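Local coordinates for protein neurotoxin (Clostridium botulinum, PDB 3N7L) that probably binds gangliosides on nerve cells, as the receptor-binding domain with which a botulinum neurotoxin docks on its target, at residues A[319-325]-A[382-386]. Sequence-based numbering, arbitrary orientation.
Sequences YKPSRNL and YSFKL. With SO4 (sulfate ion), chain D.
The F384 ring has L325 over one face: methyl CD2 sits 4.0 Å from the ring centroid and only 27° off the ring normal, the geometry of a CH-pi contact. The edge of the same ring meets hydroxyls, OG of S322 in its plane and OH of Y319, which lies 3.6 Å from F384 CZ. The Y319 ring in turn receives F384 CE1 at its edge, so these two aromatics meet without stacking, while L386 CD2 packs against Y319 OH and CE1. P321 CB adds an oblique contact to F384. F384 CG lies between its backbone N and carbonyl carbon, and the ring is directed into this group, where it is buried.

Polar bonds join the two segments through the exposed residues S322 and R323. K385 N donates to S322 OG over 2.8 Å at a fairly straight 159°. Water 1 makes a second bridge between these two residues, accepting from S322 N and donating to K385 O at 2.6 Å, so backbone and side chain of S322 are both tied to K385. R323, bent at chi2 and chi3, lays CG on F384 CB (3.6 Å) and brings NH1 to S383 O at 2.9 Å. That bond is less direct, at 132°, with NH1 above the carbonyl plane. N324 ND2 instead donates to a sulfate, probably from the crystallisation liquor, which D328 N also binds.

L325 CD2 also packs on Y382 CB at 3.8 Å, and I398 of the paired strand 394-402 touches both residues. The contact thus joins the loop between strands 313-318 and 329-335 to the end of strand 373-384, at the surface, consistent with the beta-trefoil fold of the C-terminal receptor-binding subdomain of clostridial neurotoxins.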
ATOM      1  N   TYR A 319      13.701   0.499 -29.115  1.00 21.07           N
ATOM      2  CA  TYR A 319      13.923   1.174 -30.387  1.00 21.97           C
ATOM      3  C   TYR A 319      15.397   1.545 -30.457  1.00 21.93           C
ATOM      4  O   TYR A 319      16.085   1.526 -29.437  1.00 21.56           O
ATOM      5  CB  TYR A 319      13.038   2.426 -30.514  1.00 21.04           C
ATOM      6  CG  TYR A 319      13.353   3.538 -29.541  1.00 21.32           C
ATOM      7  CD1 TYR A 319      14.254   4.544 -29.874  1.00 22.10           C
ATOM      8  CD2 TYR A 319      12.750   3.583 -28.284  1.00 20.14           C
ATOM      9  CE1 TYR A 319      14.547   5.573 -28.978  1.00 20.90           C
ATOM     10  CE2 TYR A 319      13.036   4.606 -27.383  1.00 18.58           C
ATOM     11  CZ  TYR A 319      13.934   5.593 -27.737  1.00 19.79           C
ATOM     12  OH  TYR A 319      14.239   6.591 -26.847  1.00 18.51           O
ATOM     13  N   LYS A 320      15.880   1.862 -31.655  1.00 24.12           N
ATOM     14  CA  LYS A 320      17.284   2.241 -31.842  1.00 25.02           C
ATOM     15  C   LYS A 320      17.440   3.739 -31.639  1.00 24.82           C
ATOM     16  O   LYS A 320      16.830   4.540 -32.343  1.00 24.46           O
ATOM     17  CB  LYS A 320      17.765   1.864 -33.246  1.00 28.76           C
ATOM     18  CG  LYS A 320      19.266   2.077 -33.468  1.00 33.07           C
ATOM     19  CD  LYS A 320      19.710   1.560 -34.834  1.00 37.47           C
ATOM     20  CE  LYS A 320      21.224   1.654 -35.015  1.00 39.37           C
ATOM     21  NZ  LYS A 320      21.710   3.063 -34.999  1.00 42.29           N
ATOM     22  N   PRO A 321      18.266   4.138 -30.667  1.00 24.31           N
ATOM     23  CA  PRO A 321      18.473   5.563 -30.398  1.00 24.92           C
ATOM     24  C   PRO A 321      19.365   6.207 -31.460  1.00 24.58           C
ATOM     25  O   PRO A 321      20.063   5.503 -32.193  1.00 26.78           O
ATOM     26  CB  PRO A 321      19.112   5.551 -29.016  1.00 24.73           C
ATOM     27  CG  PRO A 321      19.974   4.310 -29.080  1.00 23.82           C
ATOM     28  CD  PRO A 321      19.078   3.297 -29.765  1.00 22.96           C
ATOM     29  N   SER A 322      19.332   7.535 -31.546  1.00 23.32           N
ATOM     30  CA  SER A 322      20.140   8.265 -32.519  1.00 25.03           C
ATOM     31  C   SER A 322      21.629   7.912 -32.411  1.00 26.06           C
ATOM     32  O   SER A 322      22.345   7.894 -33.405  1.00 26.52           O
ATOM     33  CB  SER A 322      19.952   9.770 -32.331  1.00 23.73           C
ATOM     34  OG  SER A 322      20.341  10.168 -31.028  1.00 23.21           O
ATOM     35  N   ARG A 323      22.092   7.653 -31.196  1.00 27.11           N
ATOM     36  CA  ARG A 323      23.480   7.277 -30.961  1.00 29.25           C
ATOM     37  C   ARG A 323      23.446   6.207 -29.881  1.00 30.11           C
ATOM     38  O   ARG A 323      22.509   6.163 -29.087  1.00 29.81           O
ATOM     39  CB  ARG A 323      24.287   8.478 -30.463  1.00 32.92           C
ATOM     40  CG  ARG A 323      23.582   9.228 -29.349  1.00 37.42           C
ATOM     41  CD  ARG A 323      24.529   9.872 -28.347  1.00 41.52           C
ATOM     42  NE  ARG A 323      25.405  10.869 -28.945  1.00 42.43           N
ATOM     43  CZ  ARG A 323      25.953  11.876 -28.271  1.00 43.79           C
ATOM     44  NH1 ARG A 323      25.709  12.027 -26.976  1.00 42.18           N
ATOM     45  NH2 ARG A 323      26.760  12.724 -28.890  1.00 43.49           N
ATOM     46  N   ASN A 324      24.457   5.345 -29.841  1.00 31.29           N
ATOM     47  CA  ASN A 324      24.495   4.296 -28.826  1.00 32.74           C
ATOM     48  C   ASN A 324      24.501   4.935 -27.433  1.00 32.05           C
ATOM     49  O   ASN A 324      25.309   5.818 -27.155  1.00 31.95           O
ATOM     50  CB  ASN A 324      25.745   3.436 -29.001  1.00 37.05           C
ATOM     51  CG  ASN A 324      25.695   2.167 -28.175  1.00 39.69           C
ATOM     52  OD1 ASN A 324      25.469   2.211 -26.968  1.00 40.92           O
ATOM     53  ND2 ASN A 324      25.908   1.027 -28.825  1.00 41.54           N
ATOM     54  N   LEU A 325      23.603   4.490 -26.559  1.00 31.38           N
ATOM     55  CA  LEU A 325      23.520   5.052 -25.213  1.00 30.69           C
ATOM     56  C   LEU A 325      24.510   4.423 -24.238  1.00 31.90           C
ATOM     57  O   LEU A 325      24.823   5.007 -23.200  1.00 29.66           O
ATOM     58  CB  LEU A 325      22.101   4.898 -24.660  1.00 30.41           C
ATOM     59  CG  LEU A 325      20.949   5.497 -25.479  1.00 29.97           C
ATOM     60  CD1 LEU A 325      19.637   5.287 -24.738  1.00 30.76           C
ATOM     61  CD2 LEU A 325      21.194   6.980 -25.716  1.00 30.93           C
ATOM     62  N   TYR A 382      20.147  10.095 -20.516  1.00 20.88           N
ATOM     63  CA  TYR A 382      21.107   9.932 -21.589  1.00 20.95           C
ATOM     64  C   TYR A 382      20.993  11.068 -22.593  1.00 22.16           C
ATOM     65  O   TYR A 382      19.907  11.616 -22.822  1.00 19.53           O
ATOM     66  CB  TYR A 382      20.903   8.587 -22.280  1.00 20.84           C
ATOM     67  CG  TYR A 382      21.040   7.436 -21.321  1.00 22.92           C
ATOM     68  CD1 TYR A 382      19.935   6.953 -20.614  1.00 22.73           C
ATOM     69  CD2 TYR A 382      22.289   6.865 -21.067  1.00 24.04           C
ATOM     70  CE1 TYR A 382      20.067   5.938 -19.680  1.00 23.50           C
ATOM     71  CE2 TYR A 382      22.435   5.847 -20.126  1.00 25.61           C
ATOM     72  CZ  TYR A 382      21.318   5.391 -19.437  1.00 26.06           C
ATOM     73  OH  TYR A 382      21.458   4.399 -18.495  1.00 29.40           O
ATOM     74  N   SER A 383      22.124  11.414 -23.196  1.00 22.13           N
ATOM     75  CA  SER A 383      22.173  12.495 -24.164  1.00 21.98           C
ATOM     76  C   SER A 383      22.112  12.001 -25.601  1.00 21.53           C
ATOM     77  O   SER A 383      23.056  11.388 -26.097  1.00 22.17           O
ATOM     78  CB  SER A 383      23.452  13.314 -23.957  1.00 20.10           C
ATOM     79  OG  SER A 383      23.579  14.328 -24.941  1.00 23.70           O
ATOM     80  N   PHE A 384      20.989  12.247 -26.261  1.00 21.33           N
ATOM     81  CA  PHE A 384      20.840  11.865 -27.654  1.00 21.83           C
ATOM     82  C   PHE A 384      19.763  12.721 -28.318  1.00 21.85           C
ATOM     83  O   PHE A 384      19.423  13.790 -27.806  1.00 21.49           O
ATOM     84  CB  PHE A 384      20.557  10.355 -27.806  1.00 21.25           C
ATOM     85  CG  PHE A 384      19.273   9.872 -27.164  1.00 21.76           C
ATOM     86  CD1 PHE A 384      18.263   9.312 -27.943  1.00 20.13           C
ATOM     87  CD2 PHE A 384      19.096   9.924 -25.781  1.00 20.53           C
ATOM     88  CE1 PHE A 384      17.095   8.808 -27.355  1.00 20.44           C
ATOM     89  CE2 PHE A 384      17.933   9.423 -25.183  1.00 19.37           C
ATOM     90  CZ  PHE A 384      16.929   8.864 -25.970  1.00 18.35           C
ATOM     91  N   LYS A 385      19.239  12.272 -29.453  1.00 20.13           N
ATOM     92  CA  LYS A 385      18.230  13.050 -30.160  1.00 21.84           C
ATOM     93  C   LYS A 385      16.899  12.322 -30.347  1.00 22.02           C
ATOM     94  O   LYS A 385      16.869  11.157 -30.745  1.00 21.47           O
ATOM     95  CB  LYS A 385      18.787  13.474 -31.528  1.00 23.31           C
ATOM     96  CG  LYS A 385      20.096  14.253 -31.441  1.00 21.99           C
ATOM     97  CD  LYS A 385      20.651  14.593 -32.818  1.00 25.16           C
ATOM     98  CE  LYS A 385      21.894  15.467 -32.701  1.00 24.55           C
ATOM     99  NZ  LYS A 385      22.499  15.748 -34.030  1.00 29.06           N
ATOM    100  N   LEU A 386      15.805  13.020 -30.053  1.00 22.41           N
ATOM    101  CA  LEU A 386      14.457  12.471 -30.198  1.00 22.80           C
ATOM    102  C   LEU A 386      13.570  13.474 -30.930  1.00 24.65           C
ATOM    103  O   LEU A 386      13.754  14.691 -30.810  1.00 24.38           O
ATOM    104  CB  LEU A 386      13.833  12.160 -28.827  1.00 21.67           C
ATOM    105  CG  LEU A 386      14.369  10.970 -28.020  1.00 21.97           C
ATOM    106  CD1 LEU A 386      13.723  10.953 -26.638  1.00 21.44           C
ATOM    107  CD2 LEU A 386      14.089   9.669 -28.761  1.00 20.15           C
TER
HETATM  108  S   SO4 D1303      26.386  -2.481 -27.230  1.00 61.72           S
HETATM  109  O1  SO4 D1303      27.190  -1.251 -27.171  1.00 60.45           O
HETATM  110  O2  SO4 D1303      25.821  -2.643 -28.581  1.00 60.32           O
HETATM  111  O3  SO4 D1303      25.271  -2.424 -26.236  1.00 61.24           O
HETATM  112  O4  SO4 D1303      27.252  -3.627 -26.894  1.00 61.46           O
HETATM  113  O   HOH W   1      16.683   8.538 -31.001  1.00 21.37           O